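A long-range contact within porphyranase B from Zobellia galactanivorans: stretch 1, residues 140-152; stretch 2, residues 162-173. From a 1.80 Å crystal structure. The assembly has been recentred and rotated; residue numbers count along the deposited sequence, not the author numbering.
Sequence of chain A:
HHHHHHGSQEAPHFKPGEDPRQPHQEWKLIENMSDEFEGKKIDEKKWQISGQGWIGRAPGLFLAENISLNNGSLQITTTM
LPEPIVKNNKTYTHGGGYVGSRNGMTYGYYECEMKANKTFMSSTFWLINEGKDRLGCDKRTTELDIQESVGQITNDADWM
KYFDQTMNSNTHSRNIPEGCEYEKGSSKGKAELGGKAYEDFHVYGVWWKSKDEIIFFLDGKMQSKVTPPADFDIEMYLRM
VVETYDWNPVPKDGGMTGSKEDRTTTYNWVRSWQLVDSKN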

# COMPACT_ATOMS: atom_id res chain seq x y z
N ARG A 140 -10.68 15.42 -7.51
CA ARG A 140 -10.41 15.32 -6.05
C ARG A 140 -9.70 13.97 -5.85
O ARG A 140 -9.78 13.08 -6.68
CB ARG A 140 -11.73 15.31 -5.25
CG ARG A 140 -12.61 14.11 -5.60
CD ARG A 140 -14.05 14.36 -5.05
NE ARG A 140 -14.98 13.31 -5.49
CZ ARG A 140 -15.24 12.15 -4.87
NH1 ARG A 140 -14.68 11.82 -3.74
NH2 ARG A 140 -16.10 11.30 -5.43
N THR A 141 -8.98 13.86 -4.72
CA THR A 141 -8.23 12.66 -4.39
C THR A 141 -9.02 11.79 -3.44
O THR A 141 -9.59 12.31 -2.46
CB THR A 141 -6.93 13.07 -3.70
OG1 THR A 141 -6.18 13.83 -4.66
CG2 THR A 141 -6.10 11.81 -3.30
N THR A 142 -8.96 10.49 -3.67
CA THR A 142 -9.50 9.52 -2.75
C THR A 142 -8.34 8.53 -2.62
O THR A 142 -7.78 8.06 -3.58
CB THR A 142 -10.77 8.76 -3.33
OG1 THR A 142 -10.44 8.10 -4.57
CG2 THR A 142 -11.92 9.68 -3.55
N GLU A 143 -7.93 8.27 -1.37
CA GLU A 143 -6.84 7.32 -1.10
C GLU A 143 -7.36 6.34 -0.08
O GLU A 143 -7.89 6.75 0.95
CB GLU A 143 -5.63 8.11 -0.53
CG GLU A 143 -4.45 7.15 -0.14
CD GLU A 143 -3.28 7.96 0.47
OE1 GLU A 143 -3.27 9.22 0.39
OE2 GLU A 143 -2.40 7.31 1.08
N LEU A 144 -7.16 5.04 -0.37
CA LEU A 144 -7.60 3.94 0.51
C LEU A 144 -6.32 3.14 0.91
O LEU A 144 -5.77 2.38 0.15
CB LEU A 144 -8.64 3.07 -0.28
CG LEU A 144 -9.56 2.13 0.56
CD1 LEU A 144 -10.44 1.30 -0.37
CD2 LEU A 144 -8.74 1.21 1.52
N ASP A 145 -5.85 3.37 2.14
CA ASP A 145 -4.65 2.67 2.68
C ASP A 145 -5.03 1.38 3.38
O ASP A 145 -5.77 1.38 4.38
CB ASP A 145 -3.94 3.63 3.65
CG ASP A 145 -3.59 4.94 2.95
OD1 ASP A 145 -2.84 4.89 1.94
OD2 ASP A 145 -4.12 5.99 3.36
N ILE A 146 -4.50 0.27 2.87
CA ILE A 146 -4.91 -1.00 3.37
C ILE A 146 -3.98 -1.37 4.51
O ILE A 146 -4.41 -1.74 5.63
CB ILE A 146 -4.95 -2.07 2.24
CG1 ILE A 146 -5.83 -1.59 1.15
CG2 ILE A 146 -5.33 -3.50 2.81
CD1 ILE A 146 -5.59 -2.24 -0.12
N GLN A 147 -2.65 -1.23 4.27
CA GLN A 147 -1.72 -1.37 5.36
C GLN A 147 -0.57 -0.37 5.17
O GLN A 147 -0.02 -0.23 4.06
CB GLN A 147 -1.16 -2.82 5.45
CG GLN A 147 0.08 -3.06 6.30
CD GLN A 147 -0.13 -2.79 7.80
OE1 GLN A 147 -0.92 -1.91 8.16
NE2 GLN A 147 0.58 -3.53 8.69
N GLU A 148 -0.21 0.32 6.24
CA GLU A 148 1.04 1.10 6.25
C GLU A 148 1.77 0.69 7.52
O GLU A 148 1.17 0.56 8.58
CB GLU A 148 0.80 2.62 6.28
CG GLU A 148 0.17 3.13 5.00
CD GLU A 148 -0.10 4.59 5.06
OE1 GLU A 148 0.90 5.35 4.88
OE2 GLU A 148 -1.30 4.96 5.28
N SER A 149 3.05 0.41 7.37
CA SER A 149 3.84 -0.09 8.51
C SER A 149 5.22 0.55 8.42
O SER A 149 5.59 1.04 7.34
CB SER A 149 3.96 -1.67 8.40
OG SER A 149 4.64 -2.10 9.61
N VAL A 150 5.93 0.58 9.54
CA VAL A 150 7.42 0.69 9.49
C VAL A 150 7.99 -0.46 10.32
O VAL A 150 7.27 -1.06 11.18
CB VAL A 150 7.93 2.08 10.05
CG1 VAL A 150 7.40 3.24 9.21
CG2 VAL A 150 7.62 2.29 11.60
N GLY A 151 9.29 -0.71 10.16
CA GLY A 151 9.92 -1.81 10.90
C GLY A 151 10.70 -1.29 12.11
O GLY A 151 11.02 -2.10 12.99
N GLN A 152 11.08 -0.00 12.16
CA GLN A 152 11.92 0.52 13.23
C GLN A 152 11.40 1.89 13.57
O GLN A 152 11.36 2.76 12.70
CB GLN A 152 13.42 0.63 12.75
CG GLN A 152 14.28 1.23 13.87
CD GLN A 152 15.78 1.33 13.47
OE1 GLN A 152 16.22 0.61 12.58
NE2 GLN A 152 16.53 2.22 14.11
N TYR A 162 3.31 1.97 18.63
CA TYR A 162 3.02 0.56 18.20
C TYR A 162 2.84 0.40 16.73
O TYR A 162 2.29 -0.63 16.29
CB TYR A 162 1.71 0.05 18.85
CG TYR A 162 1.82 0.11 20.33
CD1 TYR A 162 2.76 -0.69 21.00
CD2 TYR A 162 0.96 0.95 21.08
CE1 TYR A 162 2.85 -0.66 22.40
CE2 TYR A 162 1.03 0.97 22.47
CZ TYR A 162 2.00 0.18 23.11
OH TYR A 162 2.11 0.21 24.47
N PHE A 163 3.29 1.39 15.96
CA PHE A 163 3.06 1.40 14.52
C PHE A 163 3.64 0.18 13.78
O PHE A 163 3.18 -0.14 12.67
CB PHE A 163 3.58 2.72 13.89
CG PHE A 163 2.94 3.08 12.60
CD1 PHE A 163 1.68 3.71 12.62
CD2 PHE A 163 3.54 2.82 11.36
CE1 PHE A 163 1.04 4.07 11.44
CE2 PHE A 163 2.90 3.18 10.19
CZ PHE A 163 1.65 3.80 10.23
N ASP A 164 4.65 -0.46 14.37
CA ASP A 164 5.32 -1.61 13.79
C ASP A 164 4.65 -2.96 14.12
O ASP A 164 5.20 -4.03 13.77
CB ASP A 164 6.80 -1.64 14.29
CG ASP A 164 6.93 -1.77 15.85
OD1 ASP A 164 5.95 -1.56 16.60
OD2 ASP A 164 8.07 -2.02 16.30
N GLN A 165 3.55 -2.94 14.87
CA GLN A 165 2.89 -4.19 15.23
C GLN A 165 1.38 -4.12 15.04
O GLN A 165 0.69 -4.87 15.67
CB GLN A 165 3.25 -4.62 16.65
CG GLN A 165 3.02 -3.56 17.69
CD GLN A 165 3.68 -3.98 19.01
OE1 GLN A 165 4.84 -4.35 19.04
NE2 GLN A 165 2.90 -4.00 20.08
N THR A 166 0.91 -3.25 14.15
CA THR A 166 -0.50 -3.09 13.92
C THR A 166 -0.81 -3.12 12.41
O THR A 166 0.05 -2.82 11.56
CB THR A 166 -0.98 -1.78 14.59
OG1 THR A 166 -0.05 -0.76 14.25
CG2 THR A 166 -0.91 -1.87 16.15
N MET A 167 -2.05 -3.43 12.06
CA MET A 167 -2.56 -3.06 10.73
C MET A 167 -3.13 -1.64 10.84
O MET A 167 -4.09 -1.38 11.57
CB MET A 167 -3.66 -4.04 10.27
CG MET A 167 -4.09 -3.76 8.83
SD MET A 167 -5.38 -5.02 8.42
CE MET A 167 -5.94 -4.45 6.84
N ASN A 168 -2.53 -0.72 10.11
CA ASN A 168 -2.85 0.68 10.16
C ASN A 168 -3.50 0.97 8.83
O ASN A 168 -2.79 0.97 7.79
CB ASN A 168 -1.50 1.43 10.22
CG ASN A 168 -0.80 1.12 11.50
OD1 ASN A 168 -1.39 1.26 12.56
ND2 ASN A 168 0.42 0.62 11.41
N SER A 169 -4.83 1.19 8.84
CA SER A 169 -5.58 1.40 7.58
C SER A 169 -6.17 2.78 7.61
O SER A 169 -6.24 3.44 8.71
CB SER A 169 -6.73 0.39 7.48
OG SER A 169 -6.21 -0.97 7.57
N ASN A 170 -6.48 3.31 6.44
CA ASN A 170 -6.95 4.70 6.40
C ASN A 170 -7.75 5.00 5.16
O ASN A 170 -7.74 4.23 4.17
CB ASN A 170 -5.74 5.68 6.54
CG ASN A 170 -6.09 6.96 7.33
OD1 ASN A 170 -7.22 7.45 7.25
ND2 ASN A 170 -5.11 7.53 8.03
N THR A 171 -8.51 6.10 5.20
CA THR A 171 -9.26 6.53 3.97
C THR A 171 -9.13 8.06 3.98
O THR A 171 -9.31 8.68 5.01
CB THR A 171 -10.78 6.10 3.96
OG1 THR A 171 -11.40 6.58 5.17
CG2 THR A 171 -10.97 4.45 3.92
N HIS A 172 -8.75 8.66 2.86
CA HIS A 172 -8.51 10.08 2.82
C HIS A 172 -9.30 10.69 1.70
O HIS A 172 -9.35 10.13 0.61
CB HIS A 172 -7.04 10.40 2.50
CG HIS A 172 -6.08 9.86 3.50
ND1 HIS A 172 -5.93 10.43 4.75
CD2 HIS A 172 -5.26 8.78 3.48
CE1 HIS A 172 -4.99 9.78 5.41
NE2 HIS A 172 -4.57 8.77 4.67
N SER A 173 -9.80 11.91 1.95
CA SER A 173 -10.39 12.73 0.90
C SER A 173 -9.62 14.06 0.96
O SER A 173 -9.54 14.71 2.02
CB SER A 173 -11.88 12.95 1.18
OG SER A 173 -12.34 14.05 0.37
O HOH W 1 -12.33 13.11 -2.27
O HOH W 2 -2.90 3.61 6.98
O HOH W 3 -2.05 7.40 5.23
O HOH W 4 2.79 -2.46 11.49
O HOH W 5 7.09 -3.98 11.63
O HOH W 6 10.55 -2.48 15.69

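H172, F163 and D145 cover the most surface in this contact, which buries 849 Å² in total. H172 and D145 belong to the regular part: strand 141-145 runs against strand 166-173 at 174°, so the pairing is antiparallel. E143 and H172 form a hydrogen-bonded pair, with E143 N to H172 O at 3.1 Å (164° at the hydrogen) and H172 N to E143 O at 2.8 Å (156°). D145 and N170 form the next such pair, both D145 N to N170 O and N170 N to D145 O measuring 2.9 Å. Because alternate residues share a face, the side chains of E143, D145, N170 and H172 lie together. There H172, with chi1 at -61°, brings its ring edge to D145: CD2 lies 3.0 Å from D145 OD2, near the ring plane. Beside it, E143 OE2 and D145 OD1 are 2.6 Å apart, a separation suggesting that one acid group is protonated. Water 3 joins H172 NE2 (2.9 Å) to E148 OE2 (2.6 Å), extending this polar cluster to the second strand of the first stretch.

The chain turns a corner at I146, and beyond it side chains take over much of the pairing. Q147 reads the opposing backbone with both ends of its amide: N168 N donates to Q147 OE1 (2.8 Å, 161°), and Q147 NE2 donates to T166 O (3.0 Å, 170°). N168 answers through ND2, which donates to E148 O at 2.9 Å and 162°.

F163 covers the far end. Its CA-to-CB bond points sideways, but its ring comes nearer, placing CE2 3.5 Å from E148 O and CD2 4.1 Å from V150 CG2. V150 N meets the ring edge, 3.7 Å from F163 CD2, and has no hydrogen-bonding partner in the model.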